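Local coordinates for MazG-related protein (Thermotoga maritima, PDB 2YXH) that binds magnesium ions and, as in its MazG family, probably hydrolyses nucleoside triphosphates to monophosphates and diphosphate, at residues Pro17-Gln22 against Ala68-Gly73; Ala39-Val42 against Ala48-Glu51. The protein carries 1 engineered substitution. All coordinates share one frame; numbering follows the deposited sequence.

Contact 1: residues Pro17-Gln22 against Ala68-Gly73; sequences PWLEKQ and AQRDYG
Arg-70 reaches from helix 47-72 to two main-chain carbonyls, those of Leu-19 and Gln-22, and these hydrogen bonds carry the contact. The backbones stay well apart, with Glu-20 CA and Arg-70 CA 9.4 Å from each other, and one long side chain spans the gap. Arg-70 NH2 donates to Gln-22 O over a short 2.6 Å, almost head-on to the carbonyl (C=O...N angle 165°). Its NH1 bonds to Leu-19 O at 3.1 Å, meeting that oxygen from above the carbonyl plane. Gln-22 N, which closes the turn by donating to the same Leu-19 O at 2.7 Å, comes from the opposite face, so two N-H groups grip this oxygen. Both acceptors lie at the edge of the guanidinium, close to its plane.

The salt bridge that involves Arg-70 lies within helix 47-72. Arg-70 bends at chi3 (59°), and its side-on edge faces Asp-71: NE binds OD1 of Asp-71 at 2.7 Å and NH2 binds OD2 of Asp-71 at 3.0 Å. This salt bridge and the two carbonyls together fix the rotation of the guanidinium and probably stabilise its positive charge. A methionine in place of Arg-70 would probably leave the Leu-19 and Gln-22 carbonyls without these donors and Asp-71 without its countercharge.

Apolar packing is carried by the Leu-19 side chain, beside the polar bridge. Leu-19 is buried against Leu-13 of helix 2-15, Leu-27 of helix 24-43, and Leu-63 and Val-67 of helix 47-72, so the short helix 17-20 is seated where those three helices converge.

Contact 2: residues Ala39-Val42 against Ala48-Glu51; sequences AEAV and ANLE
Leu-50 packs against Ala-41 and Val-42 where helix 24-43 ends and helix 47-72 begins. Its backbone is already part of the interface: Leu-50 CA lies 3.7 Å from Ala-41 CB, and Leu-50 CA and Ala-41 CA are 5.0 Å apart, a close approach that the small alanine side chain permits. From there Leu-50 CB meets the Ala-41 methyl at 4.0 Å. With CG anti to the backbone N (chi1 -179°), the isobutyl group carries on past Ala-41, and its contacts pass from alanine to valine at the branch. At the tip CD1 is the closer methyl, 3.7 Å from Val-42 CG2, while CD2 approaches that same valine methyl at 4.1 Å. The two branched side chains meet at a slant. Val-42 turns CG1 anti to its backbone N, which places CG2, rather than CG1, against the leucine tip.

Ala-41 CB also meets Asn-49, the residue before Leu-50. Asn-49 points toward helix 24-43, and its CB lies 4.2 Å from Ala-41 CB, so the alanine methyl touches both the asparagine and the leucine side chains. Asn-49 N donates to Asp-46 OD1 in the short connection between the helices. In the dimer, Val-42 packs on Glu-25 of the second subunit and Leu-50 on Tyr-72 of that subunit.

No hydrogen bond or salt bridge joins 39-42 to 48-51. The two helix ends are joined here by van der Waals packing, mostly apolar, with the Asn-49 side chain adding to it, whereas the polar carboxylates of Glu-37 and Glu-53, which bind magnesium farther along the same two helices, serve the metal site.

Contacts 1 and 2 use opposite ends of helix 47-72: their centres are 28 Å apart and their nearest atoms about 18 Å. The magnesium ligands Glu-53, Asp-56 and Asp-60 lie on the helix between them, with Glu-34 and Glu-37 on helix 24-43. Contact 2 comes closer to a bound magnesium ion: the Asn-49 side chain is about 6 Å from a bound magnesium ion, whereas in contact 1 the Gln-22 side chain is about 10 Å from a bound magnesium ion. Although the two do not touch within a chain, dimerisation brings them together, because Tyr-72 of contact 1 packs on Val-42 and Leu-50 of contact 2 in the second subunit.

Contact 1: residues Pro17-Gln22 against Ala68-Gly73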
loop_
_atom_site.group_PDB
_atom_site.type_symbol
_atom_site.label_atom_id
_atom_site.label_comp_id
_atom_site.label_asym_id
_atom_site.label_seq_id
_atom_site.Cartn_x
_atom_site.Cartn_y
_atom_site.Cartn_z
ATOM N N PRO A 17 6.242 -6.357 -19.977
ATOM C CA PRO A 17 7.694 -6.204 -20.260
ATOM C C PRO A 17 8.357 -4.965 -19.571
ATOM O O PRO A 17 9.551 -4.936 -19.340
ATOM C CB PRO A 17 7.724 -6.108 -21.806
ATOM C CG PRO A 17 6.407 -5.394 -22.139
ATOM C CD PRO A 17 5.405 -6.083 -21.172
ATOM N N TRP A 18 7.564 -3.951 -19.233
ATOM C CA TRP A 18 8.024 -2.838 -18.470
ATOM C C TRP A 18 8.289 -3.330 -17.024
ATOM O O TRP A 18 9.366 -3.011 -16.430
ATOM C CB TRP A 18 7.003 -1.668 -18.530
ATOM C CG TRP A 18 7.332 -0.609 -17.616
ATOM C CD1 TRP A 18 8.240 0.447 -17.847
ATOM C CD2 TRP A 18 6.881 -0.462 -16.271
ATOM N NE1 TRP A 18 8.313 1.232 -16.724
ATOM C CE2 TRP A 18 7.502 0.696 -15.740
ATOM C CE3 TRP A 18 5.977 -1.173 -15.460
ATOM C CZ2 TRP A 18 7.233 1.157 -14.445
ATOM C CZ3 TRP A 18 5.728 -0.730 -14.198
ATOM C CH2 TRP A 18 6.378 0.423 -13.683
ATOM N N LEU A 19 7.348 -4.109 -16.464
ATOM C CA LEU A 19 7.443 -4.480 -15.036
ATOM C C LEU A 19 8.696 -5.341 -14.825
ATOM O O LEU A 19 9.497 -5.084 -13.873
ATOM C CB LEU A 19 6.154 -5.110 -14.478
ATOM C CG LEU A 19 6.228 -5.500 -12.975
ATOM C CD1 LEU A 19 6.623 -4.259 -12.120
ATOM C CD2 LEU A 19 4.967 -6.229 -12.427
ATOM N N GLU A 20 8.925 -6.252 -15.791
ATOM C CA GLU A 20 10.093 -7.202 -15.814
ATOM C C GLU A 20 11.422 -6.441 -15.613
ATOM O O GLU A 20 12.363 -6.955 -14.908
ATOM C CB GLU A 20 10.120 -7.974 -17.131
ATOM C CG GLU A 20 11.439 -8.569 -17.459
ATOM C CD GLU A 20 11.339 -9.696 -18.521
ATOM O OE1 GLU A 20 10.282 -9.784 -19.207
ATOM O OE2 GLU A 20 12.342 -10.477 -18.676
ATOM N N LYS A 21 11.505 -5.242 -16.207
ATOM C CA LYS A 21 12.681 -4.436 -16.135
ATOM C C LYS A 21 12.805 -3.601 -14.885
ATOM O O LYS A 21 13.868 -2.984 -14.688
ATOM C CB LYS A 21 12.849 -3.572 -17.393
ATOM C CG LYS A 21 13.123 -4.421 -18.706
ATOM C CD LYS A 21 14.225 -5.500 -18.424
ATOM C CE LYS A 21 14.250 -6.791 -19.309
ATOM N NZ LYS A 21 14.715 -7.999 -18.418
ATOM N N GLN A 22 11.752 -3.523 -14.061
ATOM C CA GLN A 22 11.782 -2.721 -12.800
ATOM C C GLN A 22 12.374 -3.476 -11.579
ATOM O O GLN A 22 12.045 -4.627 -11.295
ATOM C CB GLN A 22 10.392 -2.110 -12.433
ATOM C CG GLN A 22 9.592 -1.577 -13.596
ATOM C CD GLN A 22 10.406 -0.689 -14.496
ATOM O OE1 GLN A 22 10.925 0.373 -14.046
ATOM N NE2 GLN A 22 10.555 -1.101 -15.786
ATOM N N ALA A 68 9.039 -7.957 -4.569
ATOM C CA ALA A 68 9.580 -8.620 -3.368
ATOM C C ALA A 68 9.312 -10.144 -3.505
ATOM O O ALA A 68 10.177 -10.945 -3.172
ATOM C CB ALA A 68 8.968 -8.089 -2.135
ATOM N N GLN A 69 8.140 -10.547 -3.987
ATOM C CA GLN A 69 7.893 -11.957 -4.279
ATOM C C GLN A 69 8.736 -12.430 -5.477
ATOM O O GLN A 69 9.308 -13.503 -5.438
ATOM C CB GLN A 69 6.427 -12.212 -4.602
ATOM C CG GLN A 69 6.125 -13.632 -4.997
ATOM C CD GLN A 69 4.640 -13.847 -5.591
ATOM O OE1 GLN A 69 4.282 -13.425 -6.725
ATOM N NE2 GLN A 69 3.838 -14.513 -4.820
ATOM N N ARG A 70 8.766 -11.642 -6.546
ATOM C CA ARG A 70 9.434 -12.026 -7.767
ATOM C C ARG A 70 10.927 -12.315 -7.540
ATOM O O ARG A 70 11.488 -13.375 -7.925
ATOM C CB ARG A 70 9.358 -10.863 -8.777
ATOM C CG ARG A 70 9.656 -11.344 -10.171
ATOM C CD ARG A 70 9.836 -10.186 -11.111
ATOM N NE ARG A 70 10.931 -9.241 -10.754
ATOM C CZ ARG A 70 10.969 -8.011 -11.204
ATOM N NH1 ARG A 70 9.967 -7.569 -12.007
ATOM N NH2 ARG A 70 11.980 -7.235 -10.841
ATOM N N ASP A 71 11.558 -11.308 -6.975
ATOM C CA ASP A 71 12.980 -11.290 -6.790
ATOM C C ASP A 71 13.497 -11.923 -5.472
ATOM O O ASP A 71 14.635 -12.292 -5.423
ATOM C CB ASP A 71 13.507 -9.872 -6.926
ATOM C CG ASP A 71 13.425 -9.374 -8.376
ATOM O OD1 ASP A 71 12.961 -10.118 -9.258
ATOM O OD2 ASP A 71 13.790 -8.208 -8.625
ATOM N N TYR A 72 12.724 -11.885 -4.397
ATOM C CA TYR A 72 13.252 -12.216 -3.070
ATOM C C TYR A 72 12.433 -13.383 -2.482
ATOM O O TYR A 72 12.689 -13.827 -1.373
ATOM C CB TYR A 72 13.345 -11.034 -2.142
ATOM C CG TYR A 72 14.369 -10.012 -2.660
ATOM C CD1 TYR A 72 15.727 -10.163 -2.349
ATOM C CD2 TYR A 72 13.986 -8.903 -3.427
ATOM C CE1 TYR A 72 16.714 -9.271 -2.891
ATOM C CE2 TYR A 72 14.994 -7.968 -3.994
ATOM C CZ TYR A 72 16.346 -8.208 -3.697
ATOM O OH TYR A 72 17.385 -7.350 -4.185
ATOM N N GLY A 73 11.451 -13.837 -3.247
ATOM C CA GLY A 73 10.510 -14.927 -2.903
ATOM C C GLY A 73 9.587 -14.600 -1.735
ATOM O O GLY A 73 8.886 -15.474 -1.212
#

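Contact 2: residues Ala39-Val42 against Ala48-Glu51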
loop_
_atom_site.group_PDB
_atom_site.type_symbol
_atom_site.label_atom_id
_atom_site.label_comp_id
_atom_site.label_asym_id
_atom_site.label_seq_id
_atom_site.Cartn_x
_atom_site.Cartn_y
_atom_site.Cartn_z
ATOM N N ALA A 39 0.181 13.831 -0.597
ATOM C CA ALA A 39 0.467 15.020 0.202
ATOM C C ALA A 39 0.033 16.279 -0.533
ATOM O O ALA A 39 -0.696 17.076 0.003
ATOM C CB ALA A 39 1.863 15.049 0.532
ATOM N N GLU A 40 0.377 16.446 -1.793
ATOM C CA GLU A 40 -0.128 17.621 -2.511
ATOM C C GLU A 40 -1.668 17.655 -2.565
ATOM O O GLU A 40 -2.296 18.673 -2.358
ATOM C CB GLU A 40 0.522 17.669 -3.914
ATOM C CG GLU A 40 -0.170 18.544 -4.927
ATOM C CD GLU A 40 0.033 20.082 -4.699
ATOM O OE1 GLU A 40 0.780 20.438 -3.769
ATOM O OE2 GLU A 40 -0.593 20.904 -5.438
ATOM N N ALA A 41 -2.311 16.539 -2.814
ATOM C CA ALA A 41 -3.781 16.615 -2.961
ATOM C C ALA A 41 -4.440 16.954 -1.616
ATOM O O ALA A 41 -5.404 17.713 -1.555
ATOM C CB ALA A 41 -4.305 15.381 -3.545
ATOM N N VAL A 42 -3.903 16.431 -0.545
ATOM C CA VAL A 42 -4.392 16.822 0.786
ATOM C C VAL A 42 -4.232 18.353 0.981
ATOM O O VAL A 42 -5.180 19.078 1.268
ATOM C CB VAL A 42 -3.643 16.041 1.882
ATOM C CG1 VAL A 42 -3.957 16.547 3.332
ATOM C CG2 VAL A 42 -3.966 14.607 1.779
ATOM N N ALA A 48 -11.115 14.845 -5.661
ATOM C CA ALA A 48 -11.049 13.942 -6.851
ATOM C C ALA A 48 -9.610 13.479 -7.071
ATOM O O ALA A 48 -9.386 12.323 -7.420
ATOM C CB ALA A 48 -11.513 14.631 -8.095
ATOM N N ASN A 49 -8.633 14.376 -6.841
ATOM C CA ASN A 49 -7.260 14.007 -7.051
ATOM C C ASN A 49 -6.817 13.165 -5.868
ATOM O O ASN A 49 -6.061 12.236 -6.039
ATOM C CB ASN A 49 -6.352 15.237 -7.201
ATOM C CG ASN A 49 -4.868 14.848 -7.509
ATOM O OD1 ASN A 49 -4.562 14.138 -8.499
ATOM N ND2 ASN A 49 -3.950 15.359 -6.709
ATOM N N LEU A 50 -7.312 13.479 -4.656
ATOM C CA LEU A 50 -6.880 12.723 -3.471
ATOM C C LEU A 50 -7.302 11.252 -3.744
ATOM O O LEU A 50 -6.526 10.332 -3.493
ATOM C CB LEU A 50 -7.422 13.301 -2.145
ATOM C CG LEU A 50 -6.978 12.572 -0.854
ATOM C CD1 LEU A 50 -5.506 12.292 -0.633
ATOM C CD2 LEU A 50 -7.573 13.355 0.324
ATOM N N GLU A 51 -8.498 11.087 -4.328
ATOM C CA GLU A 51 -9.005 9.777 -4.544
ATOM C C GLU A 51 -8.183 9.010 -5.611
ATOM O O GLU A 51 -7.853 7.866 -5.415
ATOM C CB GLU A 51 -10.449 9.834 -4.968
ATOM C CG GLU A 51 -11.007 8.515 -5.396
ATOM C CD GLU A 51 -12.407 8.718 -5.987
ATOM O OE1 GLU A 51 -12.464 9.261 -7.110
ATOM O OE2 GLU A 51 -13.438 8.358 -5.351
#